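Local coordinates for protein hemoglobin subunit alpha (Isurus oxyrinchus, PDB 3MKB) that binds haem and, as the alpha subunit of a shark haemoglobin tetramer, probably carries oxygen in the blood, at residues 103-108 / 126-131. Numbering follows the deposited sequence.
Sequences ECILVT and KLLSAI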
ATOM      1  N   GLU A 103       3.057  -3.686  11.475  1.00 25.90           N
ATOM      2  CA  GLU A 103       2.463  -5.001  11.485  1.00 26.99           C
ATOM      3  C   GLU A 103       3.400  -6.073  12.062  1.00 27.12           C
ATOM      4  O   GLU A 103       2.962  -6.991  12.776  1.00 26.91           O
ATOM      5  CB  GLU A 103       2.026  -5.360  10.065  1.00 27.37           C
ATOM      6  CG  GLU A 103       1.178  -6.674  10.024  1.00 32.13           C
ATOM      7  CD  GLU A 103      -0.192  -6.564  10.739  1.00 31.89           C
ATOM      8  OE1 GLU A 103      -0.760  -7.609  11.117  1.00 33.99           O
ATOM      9  OE2 GLU A 103      -0.714  -5.439  10.867  1.00 33.73           O
ATOM     10  N   CYS A 104       4.689  -5.939  11.770  1.00 26.19           N
ATOM     11  CA  CYS A 104       5.725  -6.764  12.375  1.00 26.85           C
ATOM     12  C   CYS A 104       5.827  -6.562  13.908  1.00 26.10           C
ATOM     13  O   CYS A 104       6.059  -7.509  14.589  1.00 25.77           O
ATOM     14  CB  CYS A 104       7.109  -6.506  11.726  1.00 25.66           C
ATOM     15  SG  CYS A 104       7.110  -7.128  10.072  1.00 28.24           S
ATOM     16  N   ILE A 105       5.601  -5.349  14.419  1.00 26.41           N
ATOM     17  CA  ILE A 105       5.547  -5.166  15.867  1.00 25.00           C
ATOM     18  C   ILE A 105       4.324  -5.866  16.436  1.00 25.87           C
ATOM     19  O   ILE A 105       4.399  -6.520  17.494  1.00 27.52           O
ATOM     20  CB  ILE A 105       5.510  -3.626  16.274  1.00 27.30           C
ATOM     21  CG1 ILE A 105       6.874  -2.972  16.013  1.00 25.20           C
ATOM     22  CG2 ILE A 105       5.233  -3.500  17.803  1.00 24.43           C
ATOM     23  CD1 ILE A 105       6.893  -1.436  16.121  1.00 26.04           C
ATOM     24  N   LEU A 106       3.195  -5.757  15.739  1.00 28.61           N
ATOM     25  CA  LEU A 106       1.948  -6.354  16.236  1.00 28.55           C
ATOM     26  C   LEU A 106       2.113  -7.868  16.265  1.00 28.92           C
ATOM     27  O   LEU A 106       1.711  -8.517  17.226  1.00 29.62           O
ATOM     28  CB  LEU A 106       0.783  -5.994  15.341  1.00 28.49           C
ATOM     29  CG  LEU A 106       0.380  -4.493  15.425  1.00 30.60           C
ATOM     30  CD1 LEU A 106      -0.700  -4.288  14.388  1.00 27.03           C
ATOM     31  CD2 LEU A 106      -0.127  -4.116  16.853  1.00 28.95           C
ATOM     32  N   VAL A 107       2.637  -8.438  15.176  1.00 27.87           N
ATOM     33  CA  VAL A 107       2.881  -9.896  15.174  1.00 27.34           C
ATOM     34  C   VAL A 107       3.819 -10.385  16.289  1.00 26.01           C
ATOM     35  O   VAL A 107       3.599 -11.424  16.904  1.00 26.54           O
ATOM     36  CB  VAL A 107       3.339 -10.376  13.795  1.00 27.78           C
ATOM     37  CG1 VAL A 107       3.940 -11.853  13.896  1.00 28.16           C
ATOM     38  CG2 VAL A 107       2.191 -10.186  12.808  1.00 23.63           C
ATOM     39  N   THR A 108       4.885  -9.649  16.551  1.00 26.47           N
ATOM     40  CA  THR A 108       5.760  -9.912  17.692  1.00 26.18           C
ATOM     41  C   THR A 108       4.963  -9.935  18.987  1.00 26.09           C
ATOM     42  O   THR A 108       5.200 -10.796  19.853  1.00 25.71           O
ATOM     43  CB  THR A 108       6.909  -8.848  17.792  1.00 25.67           C
ATOM     44  OG1 THR A 108       7.695  -8.881  16.602  1.00 26.29           O
ATOM     45  CG2 THR A 108       7.786  -8.997  19.054  1.00 27.33           C
ATOM     46  N   LYS A 126      -3.766   1.366  16.614  1.00 30.91           N
ATOM     47  CA  LYS A 126      -4.056   2.800  16.572  1.00 32.51           C
ATOM     48  C   LYS A 126      -2.891   3.672  16.980  1.00 30.97           C
ATOM     49  O   LYS A 126      -2.628   4.676  16.317  1.00 31.11           O
ATOM     50  CB  LYS A 126      -5.290   3.174  17.410  1.00 31.58           C
ATOM     51  CG  LYS A 126      -6.548   2.639  16.782  1.00 37.49           C
ATOM     52  CD  LYS A 126      -7.749   2.820  17.711  1.00 43.53           C
ATOM     53  CE  LYS A 126      -8.161   4.294  17.747  1.00 46.29           C
ATOM     54  NZ  LYS A 126      -9.572   4.445  18.243  1.00 48.07           N
ATOM     55  N   LEU A 127      -2.227   3.330  18.069  1.00 31.09           N
ATOM     56  CA  LEU A 127      -0.948   3.965  18.418  1.00 32.44           C
ATOM     57  C   LEU A 127       0.080   3.884  17.266  1.00 32.01           C
ATOM     58  O   LEU A 127       0.642   4.902  16.833  1.00 31.58           O
ATOM     59  CB  LEU A 127      -0.369   3.378  19.710  1.00 31.79           C
ATOM     60  CG  LEU A 127       1.020   3.898  20.148  1.00 35.73           C
ATOM     61  CD1 LEU A 127       1.017   5.415  20.393  1.00 34.40           C
ATOM     62  CD2 LEU A 127       1.625   3.106  21.325  1.00 33.79           C
ATOM     63  N   LEU A 128       0.348   2.676  16.768  1.00 31.55           N
ATOM     64  CA  LEU A 128       1.298   2.570  15.617  1.00 30.94           C
ATOM     65  C   LEU A 128       0.947   3.392  14.362  1.00 30.72           C
ATOM     66  O   LEU A 128       1.853   4.000  13.754  1.00 29.90           O
ATOM     67  CB  LEU A 128       1.605   1.089  15.264  1.00 29.84           C
ATOM     68  CG  LEU A 128       2.160   0.256  16.436  1.00 30.65           C
ATOM     69  CD1 LEU A 128       2.393  -1.248  16.200  1.00 28.69           C
ATOM     70  CD2 LEU A 128       3.461   0.893  16.950  1.00 35.64           C
ATOM     71  N   SER A 129      -0.347   3.459  14.011  1.00 31.89           N
ATOM     72  CA  SER A 129      -0.847   4.282  12.879  1.00 34.52           C
ATOM     73  C   SER A 129      -0.564   5.750  13.073  1.00 33.67           C
ATOM     74  O   SER A 129      -0.104   6.411  12.141  1.00 34.36           O
ATOM     75  CB  SER A 129      -2.348   4.097  12.596  1.00 33.34           C
ATOM     76  OG  SER A 129      -2.560   2.781  12.147  1.00 39.41           O
ATOM     77  N   ALA A 130      -0.824   6.250  14.284  1.00 33.71           N
ATOM     78  CA  ALA A 130      -0.487   7.645  14.621  1.00 33.74           C
ATOM     79  C   ALA A 130       1.040   7.886  14.581  1.00 33.57           C
ATOM     80  O   ALA A 130       1.519   8.942  14.153  1.00 33.55           O
ATOM     81  CB  ALA A 130      -1.049   7.972  15.999  1.00 33.98           C
ATOM     82  N   ILE A 131       1.816   6.883  14.986  1.00 33.80           N
ATOM     83  CA  ILE A 131       3.256   7.006  14.928  1.00 34.08           C
ATOM     84  C   ILE A 131       3.672   7.066  13.435  1.00 35.04           C
ATOM     85  O   ILE A 131       4.303   8.038  13.030  1.00 35.18           O
ATOM     86  CB  ILE A 131       4.001   5.915  15.740  1.00 34.09           C
ATOM     87  CG1 ILE A 131       3.700   6.055  17.249  1.00 35.13           C
ATOM     88  CG2 ILE A 131       5.505   6.022  15.516  1.00 31.94           C
ATOM     89  CD1 ILE A 131       4.148   4.859  18.071  1.00 34.64           C
TER
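I105 and L106 share one partner across this contact, the CD1 methyl of L128. Both segments are helical: 103-108 belongs to helix 97-112, and 126-131 to helix 118-135. I105 is the first residue of 103-108 to touch the other helix, and its side chain leaves the backbone toward that helix. Its branch point meets L128 at 3.9 Å, I105 CB to L128 CD1. The CG2 methyl of I105 lies beside the same CD1, at 4.0 Å. The two side chains cross at a slant. The side chain of I105 also comes within about 5 Å of the haem.

L106 is turned less directly at the neighbour, but the end of its side chain reaches nearer. L106 CD2 lies 3.9 Å from L128 CD1, and L106 CG is as close. L106 and L128 run past each other in opposite directions. CG of L128 is anti to its carbonyl carbon (chi1 -56°), and the extended chi2 of 176° carries CD1 out to the junction of I105 and L106. The contact is purely apolar, and all three residues are buried. L106 packs further on H121, V124 and D125, earlier on helix 118-135, and on F116.

V107 packs on F117 of a beta subunit. T108 packs on E27 and A28 of helix 21-35. Its OG1 donates to C104 O at 2.9 Å, on the opposite face of that carbonyl from T108 N. The backbone oxygen thus takes two bonds from one residue.

On the second helix, I131 touches the haem and belongs to its pocket. This is helix-helix packing in the globin fold: the last two long helices, G and H, meet through leucine and isoleucine in the core beside the haem pocket.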